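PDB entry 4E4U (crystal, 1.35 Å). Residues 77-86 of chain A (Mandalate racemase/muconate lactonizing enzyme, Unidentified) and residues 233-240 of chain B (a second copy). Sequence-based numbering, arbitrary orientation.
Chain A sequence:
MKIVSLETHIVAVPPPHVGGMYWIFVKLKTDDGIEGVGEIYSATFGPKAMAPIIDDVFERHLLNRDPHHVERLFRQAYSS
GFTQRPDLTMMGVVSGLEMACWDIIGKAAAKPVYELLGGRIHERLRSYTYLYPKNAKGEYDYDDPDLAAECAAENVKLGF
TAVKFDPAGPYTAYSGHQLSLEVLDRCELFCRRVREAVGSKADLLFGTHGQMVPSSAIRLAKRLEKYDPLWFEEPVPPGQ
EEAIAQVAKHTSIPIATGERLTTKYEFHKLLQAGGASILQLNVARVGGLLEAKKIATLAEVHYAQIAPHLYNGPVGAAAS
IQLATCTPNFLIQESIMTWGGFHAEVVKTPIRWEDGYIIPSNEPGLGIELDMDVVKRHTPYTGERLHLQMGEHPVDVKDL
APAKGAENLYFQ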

# COMPACT_ATOMS: atom_id res chain seq x y z
N ALA A 77 10.50 4.67 -34.57
CA ALA A 77 10.71 6.04 -34.12
C ALA A 77 10.98 6.10 -32.62
O ALA A 77 11.89 6.79 -32.16
CB ALA A 77 9.51 6.91 -34.48
N TYR A 78 10.16 5.38 -31.86
CA TYR A 78 10.27 5.31 -30.41
C TYR A 78 11.63 4.79 -29.95
O TYR A 78 12.11 5.15 -28.88
CB TYR A 78 9.13 4.42 -29.88
CG TYR A 78 9.04 4.29 -28.37
CD1 TYR A 78 8.65 5.36 -27.58
CD2 TYR A 78 9.31 3.08 -27.75
CE1 TYR A 78 8.54 5.23 -26.22
CE2 TYR A 78 9.21 2.94 -26.38
CZ TYR A 78 8.83 4.03 -25.61
OH TYR A 78 8.71 3.93 -24.24
N SER A 79 12.24 3.94 -30.77
CA SER A 79 13.49 3.26 -30.41
C SER A 79 14.74 3.96 -30.95
O SER A 79 15.86 3.61 -30.58
CB SER A 79 13.46 1.83 -30.94
OG SER A 79 12.36 1.12 -30.37
N SER A 80 14.52 4.95 -31.82
CA SER A 80 15.58 5.59 -32.60
C SER A 80 16.80 5.99 -31.78
O SER A 80 16.69 6.71 -30.79
CB SER A 80 15.00 6.83 -33.30
OG SER A 80 15.92 7.40 -34.21
N GLY A 81 17.98 5.55 -32.20
CA GLY A 81 19.22 5.94 -31.56
C GLY A 81 19.45 5.31 -30.20
O GLY A 81 20.16 5.88 -29.37
N PHE A 82 18.86 4.14 -29.97
CA PHE A 82 18.94 3.45 -28.68
C PHE A 82 18.30 4.33 -27.60
O PHE A 82 18.93 4.73 -26.63
CB PHE A 82 20.37 3.03 -28.33
CG PHE A 82 20.46 2.15 -27.11
CD1 PHE A 82 19.68 1.00 -27.01
CD2 PHE A 82 21.32 2.47 -26.06
CE1 PHE A 82 19.76 0.18 -25.89
CE2 PHE A 82 21.39 1.66 -24.93
CZ PHE A 82 20.62 0.52 -24.84
N THR A 83 17.03 4.63 -27.81
CA THR A 83 16.25 5.38 -26.84
C THR A 83 15.19 4.45 -26.26
O THR A 83 15.41 3.84 -25.21
CB THR A 83 15.69 6.70 -27.45
OG1 THR A 83 14.98 6.41 -28.67
CG2 THR A 83 16.85 7.67 -27.75
N GLN A 84 14.06 4.29 -26.95
CA GLN A 84 13.02 3.36 -26.51
C GLN A 84 12.43 3.79 -25.16
O GLN A 84 12.04 2.96 -24.33
CB GLN A 84 13.51 1.91 -26.49
CG GLN A 84 12.38 0.91 -26.70
CD GLN A 84 12.89 -0.48 -27.03
OE1 GLN A 84 13.38 -1.20 -26.15
NE2 GLN A 84 12.82 -0.85 -28.30
N ARG A 85 12.42 5.10 -24.96
CA ARG A 85 11.56 5.76 -23.98
C ARG A 85 11.13 7.05 -24.68
O ARG A 85 11.73 7.43 -25.68
CB ARG A 85 12.26 6.00 -22.62
CG ARG A 85 13.75 6.39 -22.67
CD ARG A 85 14.06 7.76 -23.32
NE ARG A 85 13.15 8.81 -22.86
CZ ARG A 85 13.20 9.41 -21.67
NH1 ARG A 85 14.16 9.11 -20.80
NH2 ARG A 85 12.30 10.33 -21.36
N PRO A 86 10.09 7.72 -24.18
CA PRO A 86 9.57 8.84 -24.98
C PRO A 86 10.56 9.98 -25.19
O PRO A 86 11.12 10.50 -24.22
CB PRO A 86 8.37 9.32 -24.16
CG PRO A 86 7.92 8.09 -23.42
CD PRO A 86 9.21 7.39 -23.04
N GLU B 233 22.50 -4.84 -15.64
CA GLU B 233 22.26 -3.52 -16.23
C GLU B 233 21.02 -3.51 -17.12
O GLU B 233 20.81 -4.46 -17.87
CB GLU B 233 23.48 -3.14 -17.08
CG GLU B 233 23.44 -1.76 -17.71
CD GLU B 233 24.83 -1.23 -18.04
OE1 GLU B 233 25.80 -1.62 -17.35
OE2 GLU B 233 24.96 -0.41 -18.97
N GLU B 234 20.23 -2.44 -17.05
CA GLU B 234 19.08 -2.26 -17.96
C GLU B 234 18.38 -3.57 -18.31
O GLU B 234 18.36 -3.98 -19.48
CB GLU B 234 19.53 -1.58 -19.25
CG GLU B 234 19.97 -0.13 -19.11
CD GLU B 234 19.71 0.64 -20.39
OE1 GLU B 234 20.24 0.23 -21.45
OE2 GLU B 234 18.94 1.62 -20.37
N PRO B 235 17.79 -4.24 -17.31
CA PRO B 235 17.22 -5.55 -17.63
C PRO B 235 16.01 -5.46 -18.56
O PRO B 235 15.73 -6.43 -19.26
CB PRO B 235 16.81 -6.11 -16.26
CG PRO B 235 16.78 -4.91 -15.34
CD PRO B 235 17.82 -3.97 -15.86
N VAL B 236 15.33 -4.32 -18.58
CA VAL B 236 14.15 -4.12 -19.40
C VAL B 236 14.27 -2.73 -20.04
O VAL B 236 15.09 -1.92 -19.61
CB VAL B 236 12.85 -4.22 -18.57
CG1 VAL B 236 12.74 -5.58 -17.89
CG2 VAL B 236 12.77 -3.09 -17.56
N PRO B 237 13.45 -2.45 -21.07
CA PRO B 237 13.52 -1.12 -21.67
C PRO B 237 13.17 -0.01 -20.67
O PRO B 237 12.38 -0.23 -19.75
CB PRO B 237 12.47 -1.18 -22.78
CG PRO B 237 12.40 -2.63 -23.14
CD PRO B 237 12.56 -3.35 -21.83
N PRO B 238 13.73 1.18 -20.88
CA PRO B 238 13.48 2.31 -19.98
C PRO B 238 12.05 2.81 -20.12
O PRO B 238 11.36 2.49 -21.10
CB PRO B 238 14.46 3.38 -20.48
CG PRO B 238 14.65 3.05 -21.94
CD PRO B 238 14.61 1.54 -22.00
N GLY B 239 11.59 3.60 -19.15
CA GLY B 239 10.29 4.23 -19.26
C GLY B 239 9.15 3.56 -18.51
O GLY B 239 8.01 3.99 -18.61
N GLN B 240 9.46 2.50 -17.77
CA GLN B 240 8.43 1.78 -17.03
C GLN B 240 9.07 1.31 -15.72
O GLN B 240 9.75 0.28 -15.66
CB GLN B 240 7.89 0.61 -17.87
CG GLN B 240 6.38 0.38 -17.77
CD GLN B 240 5.95 -0.15 -16.42
OE1 GLN B 240 6.68 -0.05 -15.43
NE2 GLN B 240 4.76 -0.72 -16.37

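No hydrogen bond crosses between these stretches; the contact, 273 Å² of buried surface summed over both sides, rests on van der Waals packing. Neither backbone forms a strand pair with the other. Chain A begins in a helix and is loop by the time it reaches the contact at F82(A) to R85(A), chain B is an irregular, proline-rich segment, and the nearest CA atoms lie 6.6 Å apart for Q84(A) and P237(B) and 5.1 Å apart for R85(A) and G239(B).

Along chain B, the first residue to touch is E234(B). Its CA-to-CB bond points toward chain A, and OE1 of E234(B) lies 3.4 Å from CZ of F82(A), approaching the ring obliquely. Both carboxylate oxygens are hydrogen-bonded elsewhere in the structure, so their hydrogen-bonding needs are met there, and the approach to the phenyl ring is a packing contact. V236(B) points away, and the next contact comes at P237(B), whose CG sits 3.5 Å from OE1 of Q84(A). NE2 of Q84(A) donates to OG of S79(A) at 2.9 Å with an N-H...O angle of 158°, and it is also hydrogen-bonded elsewhere in the structure.

P238(B) carries the largest share of chain B's covered surface, 62 Å². CG of P238(B) lies 3.4 Å from O of T83(A) and 3.5 Å from CG of R85(A), so one ring carbon meets both a carbonyl and an aliphatic methylene. O of P238(B) is 3.3 Å from O of Q84(A), but two acceptors cannot bond. The R85(A) side chain starts toward chain B and then leads away, its NE and NH2 donating to O of P86(A) at 3.0 and 3.1 Å.

At G239(B), N is 4.3 Å from CB of R85(A). An ideal CB on G239(B) would fall a tight 3.4 Å from CB of R85(A), and the local phi/psi of 99/4° independently calls for glycine.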